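Local coordinates for protein deseasin MCP-01 (Pseudoalteromonas sp., PDB 3VV3) that probably hydrolyses peptide bonds in collagen, as a calcium-binding serine protease of the subtilisin family, at residues R42-D50 / V164-W173; N81-A92 / K151-L159. All coordinates share one frame; numbering follows the deposited sequence.

Contact 1. Residues R42-D50 / V164-W173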
loop_
_atom_site.group_PDB
_atom_site.type_symbol
_atom_site.label_atom_id
_atom_site.label_comp_id
_atom_site.label_asym_id
_atom_site.label_seq_id
_atom_site.Cartn_x
_atom_site.Cartn_y
_atom_site.Cartn_z
ATOM N N ARG A 42 -17.836 1.888 -24.358
ATOM C CA ARG A 42 -16.828 0.862 -24.608
ATOM C C ARG A 42 -15.844 1.320 -25.685
ATOM O O ARG A 42 -14.750 0.779 -25.803
ATOM C CB ARG A 42 -17.484 -0.458 -25.040
ATOM C CG ARG A 42 -18.049 -1.300 -23.904
ATOM C CD ARG A 42 -17.015 -2.282 -23.381
ATOM N NE ARG A 42 -16.333 -3.008 -24.454
ATOM C CZ ARG A 42 -15.439 -3.976 -24.253
ATOM N NH1 ARG A 42 -15.133 -4.343 -23.017
ATOM N NH2 ARG A 42 -14.855 -4.582 -25.281
ATOM N N ASP A 43 -16.238 2.307 -26.484
ATOM C CA ASP A 43 -15.350 2.816 -27.527
ATOM C C ASP A 43 -14.205 3.666 -26.986
ATOM O O ASP A 43 -13.238 3.931 -27.704
ATOM C CB ASP A 43 -16.126 3.611 -28.569
ATOM C CG ASP A 43 -16.764 2.719 -29.611
ATOM O OD1 ASP A 43 -16.402 1.523 -29.683
ATOM O OD2 ASP A 43 -17.608 3.218 -30.367
ATOM N N VAL A 44 -14.318 4.089 -25.729
ATOM C CA VAL A 44 -13.236 4.820 -25.067
ATOM C C VAL A 44 -12.326 3.823 -24.362
ATOM O O VAL A 44 -12.793 3.007 -23.578
ATOM C CB VAL A 44 -13.794 5.832 -24.036
ATOM C CG1 VAL A 44 -12.654 6.505 -23.265
ATOM C CG2 VAL A 44 -14.650 6.879 -24.726
ATOM N N VAL A 45 -11.028 3.885 -24.644
ATOM C CA VAL A 45 -10.103 2.902 -24.106
ATOM C C VAL A 45 -9.178 3.560 -23.092
ATOM O O VAL A 45 -8.615 4.614 -23.352
ATOM C CB VAL A 45 -9.276 2.246 -25.231
ATOM C CG1 VAL A 45 -8.420 1.124 -24.671
ATOM C CG2 VAL A 45 -10.206 1.726 -26.325
ATOM N N VAL A 46 -9.050 2.939 -21.925
ATOM C CA VAL A 46 -8.158 3.442 -20.889
ATOM C C VAL A 46 -7.101 2.390 -20.581
ATOM O O VAL A 46 -7.422 1.224 -20.372
ATOM C CB VAL A 46 -8.924 3.756 -19.588
ATOM C CG1 VAL A 46 -7.963 4.270 -18.520
ATOM C CG2 VAL A 46 -10.014 4.788 -19.841
ATOM N N GLY A 47 -5.838 2.800 -20.541
ATOM C CA GLY A 47 -4.769 1.878 -20.203
ATOM C C GLY A 47 -4.425 1.952 -18.729
ATOM O O GLY A 47 -4.306 3.045 -18.171
ATOM N N VAL A 48 -4.278 0.790 -18.095
ATOM C CA VAL A 48 -3.875 0.733 -16.688
ATOM C C VAL A 48 -2.500 0.082 -16.603
ATOM O O VAL A 48 -2.336 -1.085 -16.956
ATOM C CB VAL A 48 -4.890 -0.054 -15.829
ATOM C CG1 VAL A 48 -4.365 -0.237 -14.401
ATOM C CG2 VAL A 48 -6.244 0.641 -15.838
ATOM N N ILE A 49 -1.514 0.865 -16.162
ATOM C CA ILE A 49 -0.136 0.398 -16.030
ATOM C C ILE A 49 0.133 0.125 -14.550
ATOM O O ILE A 49 0.207 1.053 -13.734
ATOM C CB ILE A 49 0.839 1.444 -16.608
ATOM C CG1 ILE A 49 0.519 1.672 -18.097
ATOM C CG2 ILE A 49 2.301 1.006 -16.388
ATOM C CD1 ILE A 49 1.362 2.783 -18.795
ATOM N N ASP A 50 0.239 -1.151 -14.194
ATOM C CA ASP A 50 0.149 -1.524 -12.789
ATOM C C ASP A 50 0.528 -2.994 -12.617
ATOM O O ASP A 50 1.391 -3.507 -13.341
ATOM C CB ASP A 50 -1.287 -1.255 -12.318
ATOM C CG ASP A 50 -1.383 -0.904 -10.835
ATOM O OD1 ASP A 50 -1.037 -1.746 -9.981
ATOM O OD2 ASP A 50 -1.850 0.210 -10.521
ATOM N N VAL A 164 -6.301 2.582 -32.074
ATOM C CA VAL A 164 -7.098 2.282 -30.883
ATOM C C VAL A 164 -7.437 3.595 -30.182
ATOM O O VAL A 164 -6.579 4.454 -30.045
ATOM C CB VAL A 164 -6.347 1.345 -29.911
ATOM C CG1 VAL A 164 -7.168 1.142 -28.634
ATOM C CG2 VAL A 164 -6.044 0.002 -30.584
ATOM N N ASN A 165 -8.689 3.758 -29.758
ATOM C CA ASN A 165 -9.129 5.034 -29.189
ATOM C C ASN A 165 -8.691 5.190 -27.732
ATOM O O ASN A 165 -9.511 5.375 -26.833
ATOM C CB ASN A 165 -10.644 5.187 -29.315
ATOM C CG ASN A 165 -11.123 6.575 -28.958
ATOM O OD1 ASN A 165 -10.412 7.565 -29.151
ATOM N ND2 ASN A 165 -12.338 6.657 -28.423
ATOM N N LEU A 166 -7.383 5.128 -27.521
ATOM C CA LEU A 166 -6.799 5.128 -26.186
ATOM C C LEU A 166 -6.109 6.464 -25.926
ATOM O O LEU A 166 -5.054 6.745 -26.498
ATOM C CB LEU A 166 -5.789 3.978 -26.109
ATOM C CG LEU A 166 -5.140 3.613 -24.774
ATOM C CD1 LEU A 166 -4.400 2.298 -24.962
ATOM C CD2 LEU A 166 -4.170 4.696 -24.308
ATOM N N ARG A 167 -6.706 7.293 -25.067
ATOM C CA ARG A 167 -6.177 8.626 -24.799
ATOM C C ARG A 167 -5.973 8.917 -23.320
ATOM O O ARG A 167 -5.699 10.058 -22.947
ATOM C CB ARG A 167 -7.082 9.702 -25.418
ATOM C CG ARG A 167 -7.115 9.633 -26.949
ATOM C CD ARG A 167 -7.753 10.881 -27.527
ATOM N NE ARG A 167 -7.074 12.075 -27.039
ATOM C CZ ARG A 167 -7.593 13.298 -27.070
ATOM N NH1 ARG A 167 -8.805 13.501 -27.580
ATOM N NH2 ARG A 167 -6.900 14.315 -26.582
ATOM N N VAL A 168 -6.101 7.887 -22.484
ATOM C CA VAL A 168 -5.924 8.053 -21.038
ATOM C C VAL A 168 -5.121 6.896 -20.471
ATOM O O VAL A 168 -5.431 5.732 -20.736
ATOM C CB VAL A 168 -7.273 8.111 -20.284
ATOM C CG1 VAL A 168 -7.020 8.279 -18.774
ATOM C CG2 VAL A 168 -8.159 9.243 -20.814
ATOM N N LEU A 169 -4.078 7.220 -19.709
ATOM C CA LEU A 169 -3.306 6.217 -18.988
ATOM C C LEU A 169 -3.404 6.468 -17.495
ATOM O O LEU A 169 -3.247 7.605 -17.029
ATOM C CB LEU A 169 -1.833 6.250 -19.398
ATOM C CG LEU A 169 -1.562 5.854 -20.840
ATOM C CD1 LEU A 169 -0.077 6.039 -21.142
ATOM C CD2 LEU A 169 -2.011 4.409 -21.059
ATOM N N ASN A 170 -3.664 5.399 -16.754
ATOM C CA ASN A 170 -3.685 5.460 -15.303
ATOM C C ASN A 170 -2.374 4.936 -14.732
ATOM O O ASN A 170 -1.986 3.786 -14.983
ATOM C CB ASN A 170 -4.849 4.637 -14.763
ATOM C CG ASN A 170 -4.973 4.743 -13.265
ATOM O OD1 ASN A 170 -4.307 4.026 -12.514
ATOM N ND2 ASN A 170 -5.807 5.655 -12.820
ATOM N N ASN A 171 -1.689 5.782 -13.967
ATOM C CA ASN A 171 -0.401 5.422 -13.390
ATOM C C ASN A 171 -0.393 5.571 -11.880
ATOM O O ASN A 171 0.086 6.578 -11.346
ATOM C CB ASN A 171 0.707 6.260 -14.029
ATOM C CG ASN A 171 0.733 6.110 -15.535
ATOM O OD1 ASN A 171 0.109 6.892 -16.266
ATOM N ND2 ASN A 171 1.416 5.082 -16.006
ATOM N N SER A 172 -0.960 4.570 -11.210
ATOM C CA SER A 172 -1.047 4.537 -9.748
ATOM C C SER A 172 0.190 3.876 -9.170
ATOM O O SER A 172 0.117 2.815 -8.538
ATOM C CB SER A 172 -2.301 3.781 -9.308
ATOM O OG SER A 172 -3.473 4.509 -9.649
ATOM N N TRP A 173 1.333 4.502 -9.422
ATOM C CA TRP A 173 2.621 3.984 -8.998
ATOM C C TRP A 173 3.613 5.128 -8.946
ATOM O O TRP A 173 3.373 6.193 -9.510
ATOM C CB TRP A 173 3.131 2.881 -9.945
ATOM C CG TRP A 173 3.192 3.257 -11.419
ATOM C CD1 TRP A 173 2.193 3.106 -12.344
ATOM C CD2 TRP A 173 4.312 3.809 -12.129
ATOM N NE1 TRP A 173 2.619 3.543 -13.578
ATOM C CE2 TRP A 173 3.914 3.977 -13.472
ATOM C CE3 TRP A 173 5.607 4.183 -11.759
ATOM C CZ2 TRP A 173 4.761 4.510 -14.444
ATOM C CZ3 TRP A 173 6.453 4.706 -12.733
ATOM C CH2 TRP A 173 6.023 4.867 -14.052
HETATM O O HOH W 1 -9.162 7.321 -23.740
HETATM O O HOH W 2 -1.963 2.155 -12.377
HETATM O O HOH W 3 0.791 -0.070 -8.862
#
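Gly47 and its neighbours pair with Leu169 and Asn170 as adjacent parallel strands in the central sheet of the subtilisin fold. Gly47 is held through both its main-chain N and its O: its N donates to Val168 O at 3.0 Å, and its O accepts from Asn170 N at 2.8 Å, nearly straight (173°). Ile49 N continues the pattern to Asn170 O. At the start the pairing gives way. Val45 N still reaches Asn165 O, but water 1 bridges Val45 O and Arg167 N, 2.8 Å from each. The Asn165 amide reaches further back, and its ND2 donates to Asp43 O at 3.0 Å. Its CG is anti to the backbone N (chi1 -170°), which carries the amide to that carbonyl, and ND2 meets it from above the carbonyl plane. At the other end water 2 accepts from Ser172 N and lies within bonding distance of Ile49 O and Asp50 OD2. Asp50 OD1 bonds to His105 ND1, consistent with the Asp-His pair of a catalytic triad with Ser270. Side chains follow the strands: Val46 CG1 lies beside Val168 CG1, and Leu169 CD2 packs 3.8 Å from Gly47 CA.

Contact 2. Residues N81-A92 / K151-L159; sequences NGYIDDVHGINA and KCIDYMVGL. With CA (calcium ion), chain C; CA (calcium ion), chain F.
Tyr155 projects from helix 146-161 into a hollow formed by the calcium-binding loop and strand 89-91, at one border of the subtilisin-type sheet. With CG anti to the backbone N (chi1 171°), its ring reaches between several side chains. Ile90 covers one face: CG2 sits 3.9 Å from the ring centroid in a CH-pi contact, and Ile90 CD1 lies near Tyr155 CG. Leu159, one helical turn on, lies over the opposite face. Tyr83 closes another side. Its ring stands almost perpendicular to that of Tyr155 (89°), which turns an edge to the Tyr83 face in an offset edge-to-face pair with centroids 5.5 Å apart. Ile90 CD1 also packs on a face of Tyr83, so this one isoleucine fills the angle between the two rings.

The end of the hollow is polar. Tyr155 OH donates to Asp86 OD2 at 2.6 Å, on the anti lone pair. Asn81 ND2 donates to the same oxygen from the syn side. The second carboxylate oxygen, Asp86 OD1, binds calcium, as do the Asn81 amide oxygen OD1 and Tyr83 O; Glu70, Asp77 and Asp79 complete the site. The tyrosine is thus a second-shell partner that probably helps orient Asp86.

One turn back toward the helix N-terminus, Cys152 SG, whose disulfide runs to Cys135, and Lys151 CB meet Ala92 CB. The lysine chain bends at chi3 (73°), which brings its end to Ala92 O. Asp95 is a further polar partner of the ammonium, and Lys151 NZ donates a hydrogen bond to Ala92 O at 2.9 Å.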
loop_
_atom_site.group_PDB
_atom_site.type_symbol
_atom_site.label_atom_id
_atom_site.label_comp_id
_atom_site.label_asym_id
_atom_site.label_seq_id
_atom_site.Cartn_x
_atom_site.Cartn_y
_atom_site.Cartn_z
ATOM N N ASN A 81 2.589 -6.227 -33.181
ATOM C CA ASN A 81 2.959 -5.187 -32.230
ATOM C C ASN A 81 4.003 -5.642 -31.219
ATOM O O ASN A 81 4.324 -4.918 -30.269
ATOM C CB ASN A 81 1.730 -4.572 -31.543
ATOM C CG ASN A 81 1.055 -5.519 -30.570
ATOM O OD1 ASN A 81 1.337 -6.721 -30.541
ATOM N ND2 ASN A 81 0.154 -4.974 -29.758
ATOM N N GLY A 82 4.543 -6.839 -31.431
ATOM C CA GLY A 82 5.672 -7.300 -30.637
ATOM C C GLY A 82 5.294 -8.258 -29.524
ATOM O O GLY A 82 6.165 -8.822 -28.865
ATOM N N TYR A 83 3.993 -8.434 -29.310
ATOM C CA TYR A 83 3.501 -9.319 -28.259
ATOM C C TYR A 83 2.540 -10.346 -28.823
ATOM O O TYR A 83 1.640 -10.022 -29.586
ATOM C CB TYR A 83 2.832 -8.505 -27.134
ATOM C CG TYR A 83 3.813 -7.545 -26.509
ATOM C CD1 TYR A 83 4.635 -7.950 -25.467
ATOM C CD2 TYR A 83 3.955 -6.252 -26.993
ATOM C CE1 TYR A 83 5.559 -7.086 -24.915
ATOM C CE2 TYR A 83 4.886 -5.371 -26.440
ATOM C CZ TYR A 83 5.676 -5.802 -25.399
ATOM O OH TYR A 83 6.604 -4.955 -24.829
ATOM N N ILE A 84 2.736 -11.598 -28.452
ATOM C CA ILE A 84 1.883 -12.663 -28.955
ATOM C C ILE A 84 0.584 -12.798 -28.163
ATOM O O ILE A 84 0.595 -12.871 -26.935
ATOM C CB ILE A 84 2.620 -14.004 -28.907
ATOM C CG1 ILE A 84 3.789 -13.992 -29.896
ATOM C CG2 ILE A 84 1.643 -15.159 -29.172
ATOM C CD1 ILE A 84 4.770 -15.149 -29.694
ATOM N N ASP A 85 -0.541 -12.833 -28.869
ATOM C CA ASP A 85 -1.821 -13.156 -28.245
ATOM C C ASP A 85 -2.209 -12.147 -27.158
ATOM O O ASP A 85 -2.830 -12.518 -26.158
ATOM C CB ASP A 85 -1.806 -14.592 -27.678
ATOM C CG ASP A 85 -1.835 -15.660 -28.771
ATOM O OD1 ASP A 85 -2.031 -15.295 -29.942
ATOM O OD2 ASP A 85 -1.667 -16.857 -28.471
ATOM N N ASP A 86 -1.852 -10.879 -27.362
ATOM C CA ASP A 86 -2.220 -9.822 -26.418
ATOM C C ASP A 86 -3.674 -9.389 -26.612
ATOM O O ASP A 86 -3.973 -8.345 -27.190
ATOM C CB ASP A 86 -1.254 -8.630 -26.482
ATOM C CG ASP A 86 -1.239 -7.948 -27.831
ATOM O OD1 ASP A 86 -1.142 -8.661 -28.848
ATOM O OD2 ASP A 86 -1.312 -6.703 -27.866
ATOM N N VAL A 87 -4.574 -10.225 -26.118
ATOM C CA VAL A 87 -5.997 -10.009 -26.289
ATOM C C VAL A 87 -6.496 -8.891 -25.382
ATOM O O VAL A 87 -7.241 -8.026 -25.820
ATOM C CB VAL A 87 -6.778 -11.308 -26.003
ATOM C CG1 VAL A 87 -8.288 -11.045 -25.996
ATOM C CG2 VAL A 87 -6.398 -12.381 -27.040
ATOM N N HIS A 88 -6.055 -8.903 -24.127
ATOM C CA HIS A 88 -6.495 -7.917 -23.141
ATOM C C HIS A 88 -5.391 -6.952 -22.711
ATOM O O HIS A 88 -5.625 -6.063 -21.884
ATOM C CB HIS A 88 -7.024 -8.633 -21.898
ATOM C CG HIS A 88 -8.193 -9.525 -22.168
ATOM N ND1 HIS A 88 -9.381 -9.055 -22.685
ATOM C CD2 HIS A 88 -8.360 -10.856 -21.987
ATOM C CE1 HIS A 88 -10.231 -10.059 -22.813
ATOM N NE2 HIS A 88 -9.640 -11.162 -22.387
ATOM N N GLY A 89 -4.192 -7.132 -23.256
ATOM C CA GLY A 89 -3.040 -6.366 -22.814
ATOM C C GLY A 89 -1.835 -7.275 -22.679
ATOM O O GLY A 89 -1.815 -8.363 -23.255
ATOM N N ILE A 90 -0.842 -6.850 -21.903
ATOM C CA ILE A 90 0.407 -7.599 -21.831
ATOM C C ILE A 90 1.008 -7.645 -20.443
ATOM O O ILE A 90 0.604 -6.903 -19.541
ATOM C CB ILE A 90 1.489 -7.000 -22.763
ATOM C CG1 ILE A 90 1.827 -5.560 -22.346
ATOM C CG2 ILE A 90 1.059 -7.090 -24.234
ATOM C CD1 ILE A 90 3.135 -5.017 -22.945
ATOM N N ASN A 91 1.984 -8.536 -20.294
ATOM C CA ASN A 91 2.859 -8.562 -19.133
ATOM C C ASN A 91 4.231 -8.081 -19.613
ATOM O O ASN A 91 4.886 -8.762 -20.411
ATOM C CB ASN A 91 2.931 -9.990 -18.577
ATOM C CG ASN A 91 3.824 -10.112 -17.349
ATOM O OD1 ASN A 91 4.869 -9.469 -17.259
ATOM N ND2 ASN A 91 3.420 -10.961 -16.404
ATOM N N ALA A 92 4.640 -6.895 -19.162
ATOM C CA ALA A 92 5.899 -6.287 -19.615
ATOM C C ALA A 92 7.136 -6.911 -18.985
ATOM O O ALA A 92 8.265 -6.631 -19.405
ATOM C CB ALA A 92 5.886 -4.774 -19.375
ATOM N N LYS A 151 8.200 0.026 -21.198
ATOM C CA LYS A 151 7.633 -0.944 -22.126
ATOM C C LYS A 151 6.113 -0.808 -22.169
ATOM O O LYS A 151 5.508 -0.902 -23.234
ATOM C CB LYS A 151 8.028 -2.379 -21.759
ATOM C CG LYS A 151 9.489 -2.695 -22.021
ATOM C CD LYS A 151 9.876 -4.084 -21.499
ATOM C CE LYS A 151 9.320 -5.204 -22.357
ATOM N NZ LYS A 151 9.799 -6.538 -21.855
ATOM N N CYS A 152 5.502 -0.586 -21.009
ATOM C CA CYS A 152 4.054 -0.394 -20.932
ATOM C C CYS A 152 3.600 0.856 -21.668
ATOM O O CYS A 152 2.648 0.816 -22.447
ATOM C CB CYS A 152 3.591 -0.328 -19.472
ATOM S SG CYS A 152 3.564 -1.951 -18.669
ATOM N N ILE A 153 4.269 1.972 -21.409
ATOM C CA ILE A 153 3.903 3.220 -22.074
ATOM C C ILE A 153 4.055 3.096 -23.591
ATOM O O ILE A 153 3.148 3.451 -24.339
ATOM C CB ILE A 153 4.704 4.418 -21.522
ATOM C CG1 ILE A 153 4.423 4.579 -20.025
ATOM C CG2 ILE A 153 4.355 5.698 -22.294
ATOM C CD1 ILE A 153 5.425 5.448 -19.286
ATOM N N ASP A 154 5.185 2.557 -24.035
ATOM C CA ASP A 154 5.403 2.333 -25.462
ATOM C C ASP A 154 4.307 1.444 -26.063
ATOM O O ASP A 154 3.845 1.685 -27.183
ATOM C CB ASP A 154 6.773 1.688 -25.704
ATOM C CG ASP A 154 7.937 2.638 -25.435
ATOM O OD1 ASP A 154 7.715 3.841 -25.175
ATOM O OD2 ASP A 154 9.093 2.162 -25.492
ATOM N N TYR A 155 3.907 0.409 -25.330
ATOM C CA TYR A 155 2.863 -0.504 -25.816
ATOM C C TYR A 155 1.550 0.236 -26.022
ATOM O O TYR A 155 0.894 0.092 -27.057
ATOM C CB TYR A 155 2.653 -1.658 -24.828
ATOM C CG TYR A 155 1.456 -2.549 -25.106
ATOM C CD1 TYR A 155 1.512 -3.535 -26.088
ATOM C CD2 TYR A 155 0.289 -2.445 -24.348
ATOM C CE1 TYR A 155 0.423 -4.367 -26.341
ATOM C CE2 TYR A 155 -0.808 -3.283 -24.593
ATOM C CZ TYR A 155 -0.725 -4.239 -25.588
ATOM O OH TYR A 155 -1.791 -5.075 -25.832
ATOM N N MET A 156 1.173 1.029 -25.026
ATOM C CA MET A 156 -0.068 1.794 -25.087
ATOM C C MET A 156 -0.027 2.820 -26.217
ATOM O O MET A 156 -1.020 3.017 -26.928
ATOM C CB MET A 156 -0.321 2.494 -23.737
ATOM C CG MET A 156 -0.482 1.527 -22.558
ATOM S SD MET A 156 -2.058 0.639 -22.599
ATOM C CE MET A 156 -1.913 -0.336 -21.099
ATOM N N VAL A 157 1.111 3.491 -26.370
ATOM C CA VAL A 157 1.262 4.468 -27.451
ATOM C C VAL A 157 1.163 3.761 -28.799
ATOM O O VAL A 157 0.545 4.276 -29.728
ATOM C CB VAL A 157 2.581 5.235 -27.345
ATOM C CG1 VAL A 157 2.796 6.109 -28.582
ATOM C CG2 VAL A 157 2.588 6.075 -26.057
ATOM N N GLY A 158 1.745 2.570 -28.886
ATOM C CA GLY A 158 1.613 1.741 -30.077
ATOM C C GLY A 158 0.155 1.472 -30.434
ATOM O O GLY A 158 -0.247 1.589 -31.595
ATOM N N LEU A 159 -0.652 1.117 -29.439
ATOM C CA LEU A 159 -2.067 0.847 -29.697
ATOM C C LEU A 159 -2.757 2.098 -30.255
ATOM O O LEU A 159 -3.489 2.038 -31.253
ATOM C CB LEU A 159 -2.773 0.375 -28.423
ATOM C CG LEU A 159 -2.396 -0.996 -27.854
ATOM C CD1 LEU A 159 -3.205 -1.276 -26.575
ATOM C CD2 LEU A 159 -2.644 -2.093 -28.884
HETATM CA CA CA C . 0.028 -8.857 -30.838
HETATM CA CA CA F . -2.725 -14.273 -31.991
HETATM O O HOH W 4 1.158 -1.851 -29.093
HETATM O O HOH W 5 6.527 -2.253 -25.375
#

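In the fold
Contact 1 lies in the core, its centre about 7 Å from the centre of the chain; the centre of contact 2 lies about 18 Å from it, yet that contact is mostly buried. Both reach the same parallel sheet. Contact 1 joins two of its inner strands, while contact 2 sets a helix against strand 89-91, an outermost strand of the sheet, and the calcium loop before it. Main-chain bonds dominate the first; aromatic packing and a metal-bound carboxylate dominate the second. Helix 146-161 joins the two. Its Met156 packs on Leu166 and Leu169, and Cys152 CB lies 3.6 Å from Ile49 CG2. The helix then leads directly to strand 166-171.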